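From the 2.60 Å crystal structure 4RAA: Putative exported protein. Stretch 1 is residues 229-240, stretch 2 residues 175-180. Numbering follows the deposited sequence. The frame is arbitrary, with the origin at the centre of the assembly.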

# COMPACT_ATOMS: atom_id res chain seq x y z
N SER A 229 -12.46 4.78 -38.03
CA SER A 229 -13.86 4.68 -37.57
C SER A 229 -14.01 3.50 -36.62
O SER A 229 -13.13 2.64 -36.55
CB SER A 229 -14.83 4.52 -38.76
OG SER A 229 -14.63 3.29 -39.44
N LEU A 230 -15.12 3.44 -35.91
CA LEU A 230 -15.40 2.31 -35.01
C LEU A 230 -15.58 1.00 -35.80
O LEU A 230 -15.11 -0.05 -35.37
CB LEU A 230 -16.62 2.59 -34.13
CG LEU A 230 -17.01 1.57 -33.06
CD1 LEU A 230 -15.85 1.30 -32.11
CD2 LEU A 230 -18.23 2.05 -32.29
N ASP A 231 -16.24 1.09 -36.97
CA ASP A 231 -16.47 -0.06 -37.86
C ASP A 231 -15.18 -0.64 -38.44
O ASP A 231 -15.04 -1.86 -38.52
CB ASP A 231 -17.43 0.30 -39.01
CG ASP A 231 -18.85 0.57 -38.53
OD1 ASP A 231 -19.09 0.57 -37.30
OD2 ASP A 231 -19.74 0.78 -39.37
N PHE A 232 -14.27 0.24 -38.86
CA PHE A 232 -12.96 -0.19 -39.37
C PHE A 232 -12.18 -0.98 -38.31
O PHE A 232 -11.55 -1.99 -38.65
CB PHE A 232 -12.13 1.00 -39.84
CG PHE A 232 -10.79 0.62 -40.40
CD1 PHE A 232 -9.67 0.51 -39.55
CD2 PHE A 232 -10.63 0.34 -41.75
CE1 PHE A 232 -8.43 0.15 -40.05
CE2 PHE A 232 -9.39 -0.02 -42.27
CZ PHE A 232 -8.29 -0.11 -41.41
N LEU A 233 -12.21 -0.50 -37.06
CA LEU A 233 -11.54 -1.16 -35.93
C LEU A 233 -12.11 -2.55 -35.64
O LEU A 233 -11.36 -3.53 -35.60
CB LEU A 233 -11.59 -0.29 -34.66
CG LEU A 233 -10.78 1.02 -34.65
CD1 LEU A 233 -11.17 1.89 -33.48
CD2 LEU A 233 -9.29 0.75 -34.65
N ASN A 234 -13.43 -2.64 -35.47
CA ASN A 234 -14.10 -3.94 -35.22
C ASN A 234 -13.94 -5.00 -36.32
O ASN A 234 -13.83 -6.18 -36.01
CB ASN A 234 -15.60 -3.73 -34.92
CG ASN A 234 -15.84 -3.12 -33.56
OD1 ASN A 234 -15.27 -3.56 -32.56
ND2 ASN A 234 -16.71 -2.12 -33.51
N LYS A 235 -13.94 -4.57 -37.59
CA LYS A 235 -13.76 -5.48 -38.73
C LYS A 235 -12.33 -6.04 -38.76
O LYS A 235 -12.14 -7.26 -38.87
CB LYS A 235 -14.13 -4.80 -40.07
CG LYS A 235 -13.85 -5.58 -41.36
CD LYS A 235 -14.45 -6.99 -41.37
CE LYS A 235 -13.97 -7.84 -42.54
NZ LYS A 235 -14.48 -7.36 -43.85
N THR A 236 -11.33 -5.16 -38.64
CA THR A 236 -9.91 -5.55 -38.64
C THR A 236 -9.40 -6.16 -37.31
O THR A 236 -8.25 -6.59 -37.25
CB THR A 236 -9.01 -4.37 -39.04
OG1 THR A 236 -9.21 -3.27 -38.13
CG2 THR A 236 -9.33 -3.91 -40.45
N SER A 237 -10.23 -6.19 -36.27
CA SER A 237 -9.87 -6.74 -34.96
C SER A 237 -10.72 -7.93 -34.50
O SER A 237 -10.47 -8.44 -33.40
CB SER A 237 -9.99 -5.63 -33.91
OG SER A 237 -9.43 -6.03 -32.68
N ASN A 238 -11.69 -8.38 -35.31
CA ASN A 238 -12.63 -9.45 -34.94
C ASN A 238 -13.29 -9.13 -33.58
O ASN A 238 -13.26 -9.95 -32.66
CB ASN A 238 -11.95 -10.84 -34.92
CG ASN A 238 -11.40 -11.28 -36.28
OD1 ASN A 238 -10.48 -12.10 -36.33
ND2 ASN A 238 -11.95 -10.76 -37.37
N GLN A 239 -13.84 -7.92 -33.48
CA GLN A 239 -14.49 -7.40 -32.27
C GLN A 239 -13.54 -7.38 -31.07
O GLN A 239 -13.91 -7.78 -29.96
CB GLN A 239 -15.79 -8.17 -31.95
CG GLN A 239 -16.77 -8.35 -33.11
CD GLN A 239 -17.39 -7.07 -33.65
OE1 GLN A 239 -17.54 -6.91 -34.87
NE2 GLN A 239 -17.77 -6.17 -32.75
N GLY A 240 -12.30 -6.95 -31.29
CA GLY A 240 -11.29 -6.85 -30.22
C GLY A 240 -10.39 -8.04 -29.94
O GLY A 240 -9.44 -7.91 -29.17
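Stretch 2 (175-180) KEFKSG

A short irregular segment can be anchored to a helix by a single aromatic side chain, with helix side chains meeting the ring at its face and its edge. Residues 175-180 of this putative exported protein illustrate the principle. The segment has no regular secondary structure; from Phe177 to Ser179 its backbone is extended, and it runs in the same general sense as stretch 1. Thus Phe177 lies near the start of the helix, its CA 6.7 Å from the CA of Leu230, whereas Ser179 reaches the loop that follows, its CA 4.2 Å from the CA of Gly240. The two stretches together bury 378 Å², and Phe177 contributes the largest share.

The helix is closed by standard motifs at both ends. Ser229 occupies the N-cap, and its p rotamer (chi1 65°) brings OG back over the first turn, where it accepts a hydrogen bond from Phe232 N at 3.1 Å. At the other end Asn238 adopts positive phi in a Schellman motif, and Gln239 N bonds to Asn234 O at 3.1 Å. The turn carries the chain round to Gly240, beside stretch 2.

Phe177 points its CA-to-CB bond toward the helix; its t rotamer (chi1 179°) sets CG anti to the backbone N, and from CB the ring runs alongside the helix in the direction of the chain. The CA-to-CB bond of Leu233 points toward stretch 2, and the backbone itself places CB over one ring face, 3.8 Å from the centroid of the Phe177 ring and only 19° off the normal, a good CH-pi geometry; the m,t rotamer (chi1 -68°, chi2 168°) then decides where the methyls go. The ring edge meets polar atoms instead. Asn234 starts sideways, but chi1 of -72° brings its end nearer, placing OD1 3.4 Å from Phe177 CD1; Ser237, in the t rotamer, sets OG 3.6 Å from Phe177 CZ. Such an arrangement is chemically sensible, since the rim of an aromatic ring carries the partial positive charge of its hydrogens and tolerates oxygen better than its face does.

Leu230 flanks this contact from the first helical turn. Its CA-to-CB bond also starts sideways, yet the t,p conformation turns the branched end inward: CD1 packs 3.7 Å from Phe177 CB, while CD2 lies 3.3 Å from Glu176 OE1. The latter is a close van der Waals approach between a methyl group and a carboxylate oxygen.

Beyond the ring, polar and backbone contacts take over. Ser179, in the t rotamer, points toward stretch 1 and donates from OG to Gly240 O at 3.0 Å, the only hydrogen bond between the stretches. Next to it, Gly240 CA approaches Lys178 O at 3.4 Å in a CA-H...O contact. Glycine suits this site twice over: an ideal CB would lie 2.2 Å from Lys178 O, a clash, and at phi 90° and psi -8° it would also be jammed against the preceding carbonyl oxygen. Lys178 contributes mainly through its backbone; its side chain leads away, and NZ is hydrogen-bonded elsewhere in the structure.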

# COMPACT_ATOMS: atom_id res chain seq x y z
N LYS A 175 -15.36 4.08 -23.35
CA LYS A 175 -14.52 3.31 -24.30
C LYS A 175 -15.40 2.33 -25.09
O LYS A 175 -15.81 1.29 -24.56
CB LYS A 175 -13.42 2.58 -23.53
CG LYS A 175 -12.49 1.68 -24.35
CD LYS A 175 -11.20 1.34 -23.61
CE LYS A 175 -11.42 0.44 -22.41
NZ LYS A 175 -10.27 0.29 -21.47
N GLU A 176 -15.69 2.68 -26.34
CA GLU A 176 -16.56 1.87 -27.20
C GLU A 176 -15.83 0.65 -27.75
O GLU A 176 -16.30 -0.48 -27.62
CB GLU A 176 -17.13 2.69 -28.36
CG GLU A 176 -17.89 3.93 -27.93
CD GLU A 176 -18.60 4.63 -29.08
OE1 GLU A 176 -19.34 3.96 -29.84
OE2 GLU A 176 -18.46 5.87 -29.20
N PHE A 177 -14.69 0.90 -28.39
CA PHE A 177 -13.85 -0.17 -28.95
C PHE A 177 -13.00 -0.74 -27.82
O PHE A 177 -12.18 -0.01 -27.25
CB PHE A 177 -12.94 0.33 -30.07
CG PHE A 177 -12.06 -0.74 -30.64
CD1 PHE A 177 -12.61 -1.74 -31.44
CD2 PHE A 177 -10.71 -0.77 -30.34
CE1 PHE A 177 -11.81 -2.76 -31.94
CE2 PHE A 177 -9.90 -1.78 -30.84
CZ PHE A 177 -10.45 -2.78 -31.65
N LYS A 178 -13.22 -2.02 -27.50
CA LYS A 178 -12.48 -2.72 -26.44
C LYS A 178 -11.61 -3.81 -27.03
O LYS A 178 -12.09 -4.61 -27.85
CB LYS A 178 -13.44 -3.32 -25.40
CG LYS A 178 -14.25 -2.28 -24.62
CD LYS A 178 -14.92 -2.87 -23.38
CE LYS A 178 -15.97 -3.93 -23.70
NZ LYS A 178 -16.57 -4.49 -22.45
N SER A 179 -10.34 -3.84 -26.62
CA SER A 179 -9.37 -4.81 -27.09
C SER A 179 -8.18 -4.94 -26.16
O SER A 179 -7.90 -4.04 -25.35
CB SER A 179 -8.86 -4.42 -28.49
OG SER A 179 -7.88 -5.32 -28.99
N GLY A 180 -7.49 -6.07 -26.30
CA GLY A 180 -6.24 -6.33 -25.59
C GLY A 180 -5.07 -5.59 -26.22
O GLY A 180 -4.07 -5.34 -25.54